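Local coordinates for peroxisomal catalase A (PDB 1A4E), which probably breaks down hydrogen peroxide made by peroxisomal oxidases into water and oxygen, using heme as its cofactor, at residues F94-G99 with D105-P110; N129-F134 with V179-S184; A175-M180 with T283-Q288. One frame throughout, in Å; residues are numbered along the deposited sequence.

Contact 1 (F94-G99 with D105-P110); sequences FSTVGG and DTVRDP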
loop_
_atom_site.group_PDB
_atom_site.type_symbol
_atom_site.label_atom_id
_atom_site.label_comp_id
_atom_site.label_asym_id
_atom_site.label_seq_id
_atom_site.Cartn_x
_atom_site.Cartn_y
_atom_site.Cartn_z
ATOM N N PHE B 94 4.347 26.191 1.221
ATOM C CA PHE B 94 4.278 26.798 2.539
ATOM C C PHE B 94 3.348 25.962 3.400
ATOM O O PHE B 94 2.405 25.383 2.874
ATOM C CB PHE B 94 3.707 28.175 2.458
ATOM C CG PHE B 94 4.494 29.158 1.621
ATOM C CD1 PHE B 94 5.701 29.672 2.103
ATOM C CD2 PHE B 94 3.979 29.580 0.399
ATOM C CE1 PHE B 94 6.391 30.626 1.357
ATOM C CE2 PHE B 94 4.680 30.535 -0.336
ATOM C CZ PHE B 94 5.881 31.058 0.139
ATOM N N SER B 95 3.528 25.892 4.719
ATOM C CA SER B 95 2.693 25.036 5.551
ATOM C C SER B 95 2.740 25.358 7.031
ATOM O O SER B 95 3.550 26.162 7.473
ATOM C CB SER B 95 3.126 23.590 5.372
ATOM O OG SER B 95 4.509 23.472 5.647
ATOM N N THR B 96 1.838 24.764 7.816
ATOM C CA THR B 96 1.945 24.833 9.265
ATOM C C THR B 96 2.659 23.553 9.722
ATOM O O THR B 96 3.163 22.798 8.882
ATOM C CB THR B 96 0.524 24.973 9.863
ATOM O OG1 THR B 96 -0.248 23.894 9.362
ATOM C CG2 THR B 96 -0.137 26.297 9.499
ATOM N N VAL B 97 2.779 23.248 11.019
ATOM C CA VAL B 97 3.507 22.049 11.439
ATOM C C VAL B 97 2.646 20.980 12.108
ATOM O O VAL B 97 2.582 19.855 11.606
ATOM C CB VAL B 97 4.674 22.440 12.402
ATOM C CG1 VAL B 97 5.487 21.224 12.816
ATOM C CG2 VAL B 97 5.634 23.364 11.689
ATOM N N GLY B 98 1.964 21.277 13.223
ATOM C CA GLY B 98 1.277 20.240 13.984
ATOM C C GLY B 98 -0.113 19.846 13.525
ATOM O O GLY B 98 -0.539 18.726 13.790
ATOM N N GLY B 99 -0.838 20.730 12.839
ATOM C CA GLY B 99 -2.226 20.476 12.468
ATOM C C GLY B 99 -2.426 19.485 11.336
ATOM O O GLY B 99 -1.558 19.313 10.479
ATOM N N ASP B 105 -5.375 27.991 8.727
ATOM C CA ASP B 105 -4.164 28.685 8.334
ATOM C C ASP B 105 -3.536 29.585 9.373
ATOM O O ASP B 105 -2.312 29.653 9.482
ATOM C CB ASP B 105 -4.433 29.533 7.102
ATOM C CG ASP B 105 -4.356 28.774 5.794
ATOM O OD1 ASP B 105 -3.851 27.656 5.764
ATOM O OD2 ASP B 105 -4.786 29.319 4.788
ATOM N N THR B 106 -4.387 30.297 10.117
ATOM C CA THR B 106 -3.909 31.265 11.090
ATOM C C THR B 106 -3.914 30.735 12.521
ATOM O O THR B 106 -4.670 31.183 13.384
ATOM C CB THR B 106 -4.767 32.574 10.950
ATOM O OG1 THR B 106 -6.128 32.238 11.181
ATOM C CG2 THR B 106 -4.611 33.225 9.579
ATOM N N VAL B 107 -3.096 29.702 12.751
ATOM C CA VAL B 107 -2.873 29.163 14.092
ATOM C C VAL B 107 -1.440 29.498 14.503
ATOM O O VAL B 107 -0.650 29.965 13.682
ATOM C CB VAL B 107 -3.031 27.606 14.181
ATOM C CG1 VAL B 107 -4.483 27.250 13.929
ATOM C CG2 VAL B 107 -2.088 26.902 13.205
ATOM N N ARG B 108 -1.061 29.297 15.764
ATOM C CA ARG B 108 0.317 29.509 16.166
ATOM C C ARG B 108 1.068 28.233 15.845
ATOM O O ARG B 108 0.666 27.133 16.215
ATOM C CB ARG B 108 0.380 29.822 17.659
ATOM C CG ARG B 108 1.769 29.715 18.281
ATOM C CD ARG B 108 1.805 30.417 19.624
ATOM N NE ARG B 108 2.042 31.821 19.348
ATOM C CZ ARG B 108 1.187 32.780 19.672
ATOM N NH1 ARG B 108 0.043 32.539 20.286
ATOM N NH2 ARG B 108 1.478 34.008 19.314
ATOM N N ASP B 109 2.154 28.427 15.107
ATOM C CA ASP B 109 3.043 27.353 14.686
ATOM C C ASP B 109 4.238 27.971 13.982
ATOM O O ASP B 109 4.173 29.132 13.579
ATOM C CB ASP B 109 2.366 26.400 13.688
ATOM C CG ASP B 109 2.080 24.991 14.186
ATOM O OD1 ASP B 109 2.523 24.598 15.266
ATOM O OD2 ASP B 109 1.401 24.270 13.465
ATOM N N PRO B 110 5.344 27.256 13.758
ATOM C CA PRO B 110 6.238 27.553 12.653
ATOM C C PRO B 110 5.500 27.341 11.334
ATOM O O PRO B 110 4.487 26.636 11.247
ATOM C CB PRO B 110 7.414 26.604 12.828
ATOM C CG PRO B 110 7.301 26.112 14.255
ATOM C CD PRO B 110 5.803 26.088 14.508
HETATM O O HOH W 1 -1.286 23.583 12.946
#
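Asp109 OD2 accepts the backbone N-H groups of two successive residues, Val97 and Gly98. Val97 N lies 3.0 Å from Asp109 OD2 and Gly98 N lies 3.1 Å from it. Both bonds are fairly straight, and both donors come from the same face of the carboxylate. Val97 N sits well above the plane, 60° out. Gly98 N arrives on the syn side, 30° out. A water adds a third bond, 2.8 Å from Asp109 OD2, and joins it weakly to the N-H of Gly99. This probably helps hold the chain at Val97-Gly99.

Val97 CG1 stands anti to the backbone N (chi1 -178°). CG2, beside that N, packs on the proline ring, 3.9 Å from Pro110 CB, and the two side chains cross at about a right angle. Separately, Thr96 CG2 meets Val107 CG2 at 4.2 Å. Further out, Asp105 OD1 is hydrogen-bonded to His58, and Arg108 bonds the carbonyls of Leu182 and Ser184. Ser95 OG is hydrogen-bonded to ND1 of the active-site His56, as a second-shell partner. The arrangement is a loop between two antiparallel strands, 87-95 and 112-119, held by a buried aspartate on the distal side of the catalase heme pocket.

Contact 2 (N129-F134 with V179-S184); sequences NNTPVF and VMILFS. With HEM (protoporphyrin IX containing Fe), chain I; AZI (azide ion), chain H.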
loop_
_atom_site.group_PDB
_atom_site.type_symbol
_atom_site.label_atom_id
_atom_site.label_comp_id
_atom_site.label_asym_id
_atom_site.label_seq_id
_atom_site.Cartn_x
_atom_site.Cartn_y
_atom_site.Cartn_z
ATOM N N ASN B 129 12.333 26.337 7.438
ATOM C CA ASN B 129 11.201 26.856 8.202
ATOM C C ASN B 129 11.274 28.373 8.263
ATOM O O ASN B 129 12.250 28.971 7.797
ATOM C CB ASN B 129 11.185 26.305 9.627
ATOM C CG ASN B 129 10.462 24.974 9.732
ATOM O OD1 ASN B 129 9.566 24.680 8.946
ATOM N ND2 ASN B 129 10.829 24.115 10.677
ATOM N N ASN B 130 10.239 29.029 8.811
ATOM C CA ASN B 130 10.249 30.481 8.894
ATOM C C ASN B 130 10.863 31.020 10.193
ATOM O O ASN B 130 10.627 32.153 10.616
ATOM C CB ASN B 130 8.827 30.977 8.726
ATOM C CG ASN B 130 7.943 30.851 9.946
ATOM O OD1 ASN B 130 6.993 31.618 10.084
ATOM N ND2 ASN B 130 8.210 29.913 10.855
ATOM N N THR B 131 11.654 30.164 10.843
ATOM C CA THR B 131 12.354 30.501 12.065
ATOM C C THR B 131 13.836 30.168 11.909
ATOM O O THR B 131 14.165 29.217 11.202
ATOM C CB THR B 131 11.674 29.728 13.224
ATOM O OG1 THR B 131 12.502 29.956 14.354
ATOM C CG2 THR B 131 11.467 28.240 12.978
ATOM N N PRO B 132 14.772 30.942 12.490
ATOM C CA PRO B 132 16.216 30.708 12.436
ATOM C C PRO B 132 16.691 29.426 13.107
ATOM O O PRO B 132 17.731 28.864 12.754
ATOM C CB PRO B 132 16.830 31.916 13.090
ATOM C CG PRO B 132 15.749 32.952 13.117
ATOM C CD PRO B 132 14.500 32.122 13.303
ATOM N N VAL B 133 15.937 28.998 14.130
ATOM C CA VAL B 133 16.282 27.822 14.921
ATOM C C VAL B 133 15.158 26.789 14.955
ATOM O O VAL B 133 14.174 26.913 14.223
ATOM C CB VAL B 133 16.649 28.274 16.373
ATOM C CG1 VAL B 133 17.897 29.136 16.332
ATOM C CG2 VAL B 133 15.533 29.079 16.998
ATOM N N PHE B 134 15.302 25.737 15.770
ATOM C CA PHE B 134 14.237 24.775 15.978
ATOM C C PHE B 134 14.283 24.291 17.426
ATOM O O PHE B 134 15.165 24.642 18.210
ATOM C CB PHE B 134 14.412 23.621 14.988
ATOM C CG PHE B 134 13.185 22.740 14.756
ATOM C CD1 PHE B 134 11.998 23.293 14.250
ATOM C CD2 PHE B 134 13.254 21.375 15.061
ATOM C CE1 PHE B 134 10.884 22.471 14.053
ATOM C CE2 PHE B 134 12.135 20.565 14.860
ATOM C CZ PHE B 134 10.952 21.111 14.359
ATOM N N VAL B 179 11.010 28.385 21.528
ATOM C CA VAL B 179 9.724 28.627 22.176
ATOM C C VAL B 179 9.463 30.127 22.271
ATOM O O VAL B 179 8.322 30.555 22.099
ATOM C CB VAL B 179 9.740 27.956 23.562
ATOM C CG1 VAL B 179 8.478 28.261 24.346
ATOM C CG2 VAL B 179 9.814 26.450 23.366
ATOM N N MET B 180 10.529 30.922 22.472
ATOM C CA MET B 180 10.454 32.373 22.510
ATOM C C MET B 180 9.980 32.946 21.183
ATOM O O MET B 180 9.126 33.834 21.155
ATOM C CB MET B 180 11.818 32.967 22.825
ATOM C CG MET B 180 12.304 32.811 24.259
ATOM S SD MET B 180 11.366 33.834 25.412
ATOM C CE MET B 180 12.164 35.353 24.987
ATOM N N ILE B 181 10.534 32.429 20.074
ATOM C CA ILE B 181 10.138 32.860 18.735
ATOM C C ILE B 181 8.709 32.413 18.417
ATOM O O ILE B 181 7.928 33.202 17.890
ATOM C CB ILE B 181 11.136 32.284 17.695
ATOM C CG1 ILE B 181 12.519 32.861 17.940
ATOM C CG2 ILE B 181 10.698 32.648 16.275
ATOM C CD1 ILE B 181 13.615 32.126 17.158
ATOM N N LEU B 182 8.346 31.176 18.796
ATOM C CA LEU B 182 7.038 30.597 18.536
ATOM C C LEU B 182 5.913 31.405 19.167
ATOM O O LEU B 182 4.911 31.700 18.519
ATOM C CB LEU B 182 7.009 29.159 19.074
ATOM C CG LEU B 182 5.695 28.384 19.009
ATOM C CD1 LEU B 182 5.349 28.090 17.570
ATOM C CD2 LEU B 182 5.820 27.101 19.789
ATOM N N PHE B 183 6.108 31.791 20.429
ATOM C CA PHE B 183 5.088 32.531 21.143
ATOM C C PHE B 183 5.120 34.036 20.984
ATOM O O PHE B 183 4.326 34.742 21.603
ATOM C CB PHE B 183 5.161 32.151 22.608
ATOM C CG PHE B 183 4.452 30.829 22.871
ATOM C CD1 PHE B 183 3.072 30.813 23.086
ATOM C CD2 PHE B 183 5.176 29.636 22.885
ATOM C CE1 PHE B 183 2.419 29.601 23.313
ATOM C CE2 PHE B 183 4.513 28.426 23.112
ATOM C CZ PHE B 183 3.138 28.406 23.326
ATOM N N SER B 184 6.026 34.556 20.152
ATOM C CA SER B 184 5.961 35.963 19.800
ATOM C C SER B 184 4.922 36.083 18.681
ATOM O O SER B 184 4.378 35.066 18.232
ATOM C CB SER B 184 7.319 36.449 19.310
ATOM O OG SER B 184 7.673 35.927 18.038
HETATM C CHA HEM I . 8.300 17.966 6.643
HETATM C CHB HEM I . 10.966 14.968 9.272
HETATM C CHC HEM I . 13.175 18.717 11.266
HETATM C CHD HEM I . 11.249 21.565 7.901
HETATM C C1A HEM I . 8.723 16.830 7.309
HETATM C C2A HEM I . 8.317 15.485 6.951
HETATM C C3A HEM I . 9.130 14.637 7.626
HETATM C C4A HEM I . 10.005 15.462 8.423
HETATM C CMA HEM I . 9.190 13.120 7.527
HETATM C CAA HEM I . 7.243 15.109 5.946
HETATM C CBA HEM I . 7.907 14.693 4.652
HETATM C CGA HEM I . 6.956 14.265 3.556
HETATM O O1A HEM I . 6.066 13.448 3.780
HETATM O O2A HEM I . 7.132 14.754 2.452
HETATM C C1B HEM I . 11.826 15.733 10.028
HETATM C C2B HEM I . 12.748 15.187 10.994
HETATM C C3B HEM I . 13.313 16.255 11.652
HETATM C C4B HEM I . 12.727 17.437 11.036
HETATM C CMB HEM I . 12.965 13.690 11.192
HETATM C CAB HEM I . 14.242 16.292 12.699
HETATM C CBB HEM I . 15.072 15.191 13.212
HETATM C C1C HEM I . 12.866 19.826 10.504
HETATM C C2C HEM I . 13.591 21.075 10.574
HETATM C C3C HEM I . 13.099 21.869 9.579
HETATM C C4C HEM I . 12.064 21.095 8.918
HETATM C CMC HEM I . 14.722 21.370 11.556
HETATM C CAC HEM I . 13.520 23.137 9.205
HETATM C CBC HEM I . 14.871 23.431 8.779
HETATM C C1D HEM I . 10.256 20.836 7.275
HETATM C C2D HEM I . 9.398 21.348 6.236
HETATM C C3D HEM I . 8.556 20.343 5.910
HETATM C C4D HEM I . 8.900 19.215 6.732
HETATM C CMD HEM I . 9.440 22.733 5.607
HETATM C CAD HEM I . 7.420 20.408 4.907
HETATM C CBD HEM I . 7.806 20.039 3.493
HETATM C CGD HEM I . 6.612 20.200 2.570
HETATM O O1D HEM I . 6.100 21.303 2.448
HETATM O O2D HEM I . 6.172 19.223 1.975
HETATM N NA HEM I . 9.784 16.804 8.196
HETATM N NB HEM I . 11.834 17.109 10.037
HETATM N NC HEM I . 11.965 19.826 9.461
HETATM N ND HEM I . 9.957 19.518 7.566
HETATM FE FE HEM I . 10.852 18.325 8.842
HETATM N N1 AZI H . 9.400 18.626 10.320
HETATM N N2 AZI H . 9.322 19.928 10.818
HETATM N N3 AZI H . 9.244 21.229 11.319
#
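Ile181 CD1 touches three residues of the loop 129-134 at once. It lies 3.6 Å from Val133 CG2, 3.7 Å from Thr131 OG1 and 4.0 Å from Pro132 CD. Ile181 CG2 also comes near Thr131 OG1. The isoleucine chain is extended at its end (chi2 168°), which carries CD1 from the helix to the loop. These contacts are apolar or van der Waals in kind; no hydrogen bond joins the two segments. Thr131 OG1 faces the helix because it stands trans to its own backbone N (chi1 173°). Its hydrogen-bond partner is NE2 of Gln178, three residues before Ile181 on helix 176-182.

The tight part is small: one methyl against a threonine, a proline and a valine. The closest touches are to the buried Thr131 and Val133. Pro132, partly exposed and slightly farther off, marks the looser side; Ile181 is itself partly exposed. At the helix end, Ser184 OG and Ser184 N both bond to Ile181 O, with Ser184 OG 2.7 Å from Ile181 O.

The two ends of the loop turn to the heme. Phe134 lays one ring face against the heme methyl CMC, 3.8 Å from Phe134 CD2 to that carbon. The active-site residue Asn129 gives a weak but nearly straight hydrogen bond (170°) from ND2 to the azide, 3.4 Å to N3. Azide N1 is bound to the heme iron at 2.1 Å, and NE2 of His56 is also hydrogen-bonded to the azide. The chemistry is divided. Apolar packing seats the back of the loop on helix 176-182, while its ends present an amide and an aromatic ring to the distal ligand. This is consistent with Asn129 and His56 meeting peroxide in the same place.

Contact 3 (A175-M180 with T283-Q288); sequences AIHQVM and TKVWPQ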
loop_
_atom_site.group_PDB
_atom_site.type_symbol
_atom_site.label_atom_id
_atom_site.label_comp_id
_atom_site.label_asym_id
_atom_site.label_seq_id
_atom_site.Cartn_x
_atom_site.Cartn_y
_atom_site.Cartn_z
ATOM N N ALA B 175 15.206 23.948 23.828
ATOM C CA ALA B 175 14.138 24.412 22.958
ATOM C C ALA B 175 13.706 25.852 23.211
ATOM O O ALA B 175 13.006 26.419 22.377
ATOM C CB ALA B 175 12.915 23.534 23.139
ATOM N N ILE B 176 14.144 26.457 24.328
ATOM C CA ILE B 176 13.703 27.773 24.785
ATOM C C ILE B 176 13.897 28.926 23.794
ATOM O O ILE B 176 13.007 29.777 23.711
ATOM C CB ILE B 176 14.420 27.974 26.192
ATOM C CG1 ILE B 176 13.436 28.665 27.138
ATOM C CG2 ILE B 176 15.750 28.706 26.077
ATOM C CD1 ILE B 176 12.795 30.012 26.806
ATOM N N HIS B 177 14.979 28.964 22.990
ATOM C CA HIS B 177 15.176 30.006 21.982
ATOM C C HIS B 177 14.030 29.928 20.975
ATOM O O HIS B 177 13.423 30.946 20.634
ATOM C CB HIS B 177 16.528 29.781 21.297
ATOM C CG HIS B 177 17.040 30.870 20.354
ATOM N ND1 HIS B 177 18.171 30.814 19.659
ATOM C CD2 HIS B 177 16.429 32.061 20.047
ATOM C CE1 HIS B 177 18.264 31.904 18.947
ATOM N NE2 HIS B 177 17.214 32.651 19.188
ATOM N N GLN B 178 13.695 28.697 20.558
ATOM C CA GLN B 178 12.601 28.481 19.636
ATOM C C GLN B 178 11.238 28.756 20.255
ATOM O O GLN B 178 10.390 29.329 19.568
ATOM C CB GLN B 178 12.635 27.050 19.114
ATOM C CG GLN B 178 11.517 26.724 18.137
ATOM C CD GLN B 178 11.375 27.621 16.926
ATOM O OE1 GLN B 178 10.280 27.909 16.444
ATOM N NE2 GLN B 178 12.487 28.072 16.379
ATOM N N VAL B 179 11.010 28.385 21.528
ATOM C CA VAL B 179 9.724 28.627 22.176
ATOM C C VAL B 179 9.463 30.127 22.271
ATOM O O VAL B 179 8.322 30.555 22.099
ATOM C CB VAL B 179 9.740 27.956 23.562
ATOM C CG1 VAL B 179 8.478 28.261 24.346
ATOM C CG2 VAL B 179 9.814 26.450 23.366
ATOM N N MET B 180 10.529 30.922 22.472
ATOM C CA MET B 180 10.454 32.373 22.510
ATOM C C MET B 180 9.980 32.946 21.183
ATOM O O MET B 180 9.126 33.834 21.155
ATOM C CB MET B 180 11.818 32.967 22.825
ATOM C CG MET B 180 12.304 32.811 24.259
ATOM S SD MET B 180 11.366 33.834 25.412
ATOM C CE MET B 180 12.164 35.353 24.987
ATOM N N THR B 283 19.788 25.064 17.619
ATOM C CA THR B 283 19.177 26.070 18.475
ATOM C C THR B 283 19.974 27.376 18.573
ATOM O O THR B 283 19.577 28.300 19.278
ATOM C CB THR B 283 18.960 25.443 19.862
ATOM O OG1 THR B 283 20.241 25.212 20.413
ATOM C CG2 THR B 283 18.179 24.134 19.799
ATOM N N LYS B 284 21.066 27.517 17.817
ATOM C CA LYS B 284 21.905 28.704 17.847
ATOM C C LYS B 284 21.916 29.449 16.524
ATOM O O LYS B 284 21.925 28.833 15.460
ATOM C CB LYS B 284 23.352 28.341 18.167
ATOM C CG LYS B 284 23.619 27.589 19.463
ATOM C CD LYS B 284 23.390 28.440 20.703
ATOM C CE LYS B 284 23.677 27.590 21.926
ATOM N NZ LYS B 284 22.646 26.587 22.089
ATOM N N VAL B 285 21.910 30.786 16.582
ATOM C CA VAL B 285 22.071 31.621 15.403
ATOM C C VAL B 285 23.459 32.237 15.447
ATOM O O VAL B 285 24.077 32.379 16.500
ATOM C CB VAL B 285 21.029 32.773 15.330
ATOM C CG1 VAL B 285 19.666 32.132 15.253
ATOM C CG2 VAL B 285 21.070 33.702 16.533
ATOM N N TRP B 286 23.968 32.545 14.262
ATOM C CA TRP B 286 25.252 33.200 14.082
ATOM C C TRP B 286 25.032 34.709 14.117
ATOM O O TRP B 286 24.104 35.215 13.473
ATOM C CB TRP B 286 25.879 32.836 12.734
ATOM C CG TRP B 286 26.206 31.365 12.482
ATOM C CD1 TRP B 286 26.069 30.369 13.425
ATOM C CD2 TRP B 286 26.683 30.894 11.289
ATOM N NE1 TRP B 286 26.457 29.272 12.825
ATOM C CE2 TRP B 286 26.828 29.527 11.563
ATOM C CE3 TRP B 286 27.009 31.412 10.034
ATOM C CZ2 TRP B 286 27.305 28.660 10.584
ATOM C CZ3 TRP B 286 27.489 30.544 9.051
ATOM C CH2 TRP B 286 27.636 29.181 9.328
ATOM N N PRO B 287 25.851 35.476 14.845
ATOM C CA PRO B 287 25.738 36.937 14.958
ATOM C C PRO B 287 25.987 37.628 13.619
ATOM O O PRO B 287 26.937 37.298 12.906
ATOM C CB PRO B 287 26.758 37.300 16.012
ATOM C CG PRO B 287 27.118 35.989 16.687
ATOM C CD PRO B 287 27.034 34.992 15.547
ATOM N N GLN B 288 25.112 38.560 13.234
ATOM C CA GLN B 288 25.272 39.252 11.957
ATOM C C GLN B 288 26.299 40.381 11.921
ATOM O O GLN B 288 26.659 40.854 10.840
ATOM C CB GLN B 288 23.922 39.794 11.508
ATOM C CG GLN B 288 23.051 38.637 11.063
ATOM C CD GLN B 288 21.670 39.035 10.591
ATOM O OE1 GLN B 288 21.433 40.129 10.080
ATOM N NE2 GLN B 288 20.727 38.114 10.744
#
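His177 ND1 donates a hydrogen bond to the backbone carbonyl of Thr283, with 2.9 Å between ND1 and Thr283 O. The N-H...O angle is 157°. The oxygen lies near the imidazole plane, at the ring edge, so the N-H points at the oxygen nearly within the ring plane. Seen from the carbonyl, the donor is tilted 28° from its plane. His177 CG is turned away from its own backbone N (chi1 -171°), which sends the ring out from helix 176-182 to the loop.

Val285 adds an apolar touch beside this bond. Its CG1 is 4.0 Å from His177 CE1, and its CG2 is 4.1 Å from the same carbon. The valine approaches the ring obliquely.

Lys284 NZ makes salt bridges to Asp281 and Asp428 and a weak bond to Thr283 OG1, a hydroxyl whose stronger partner is Asp281. His177 also packs on Gln431 of helix 430-440, and Gln431 bonds the backbone N of Val285. Ile176 and Met180 pack on helices 430-440 and 462-473, while Trp286 rests against strand 212-221. The contact thus joins helix 176-182 to the loop that leads into strand 294-303, beside the C-terminal helices.

In the fold
Contacts 2 and 3 both use helix 176-182, share Val179 and Met180, and have centres about 8 Å apart. Gln178 joins them, with its NE2 2.8 Å from Thr131 OG1 in a probable hydrogen bond. Contact 1 reaches the end of the same helix through Arg108 NE, 3.0 Å from Leu182 O. The centre of contact 1 is about 12 Å from that of contact 2 and about 19 Å from that of contact 3. Contacts 1 and 2 lie at the heme pocket: contact 2 holds Asn129, and the Val97 side chain is about 4 Å from the azide. Contact 3 is further out, with the Thr283 side chain about 9 Å from the heme, both between nearest atoms.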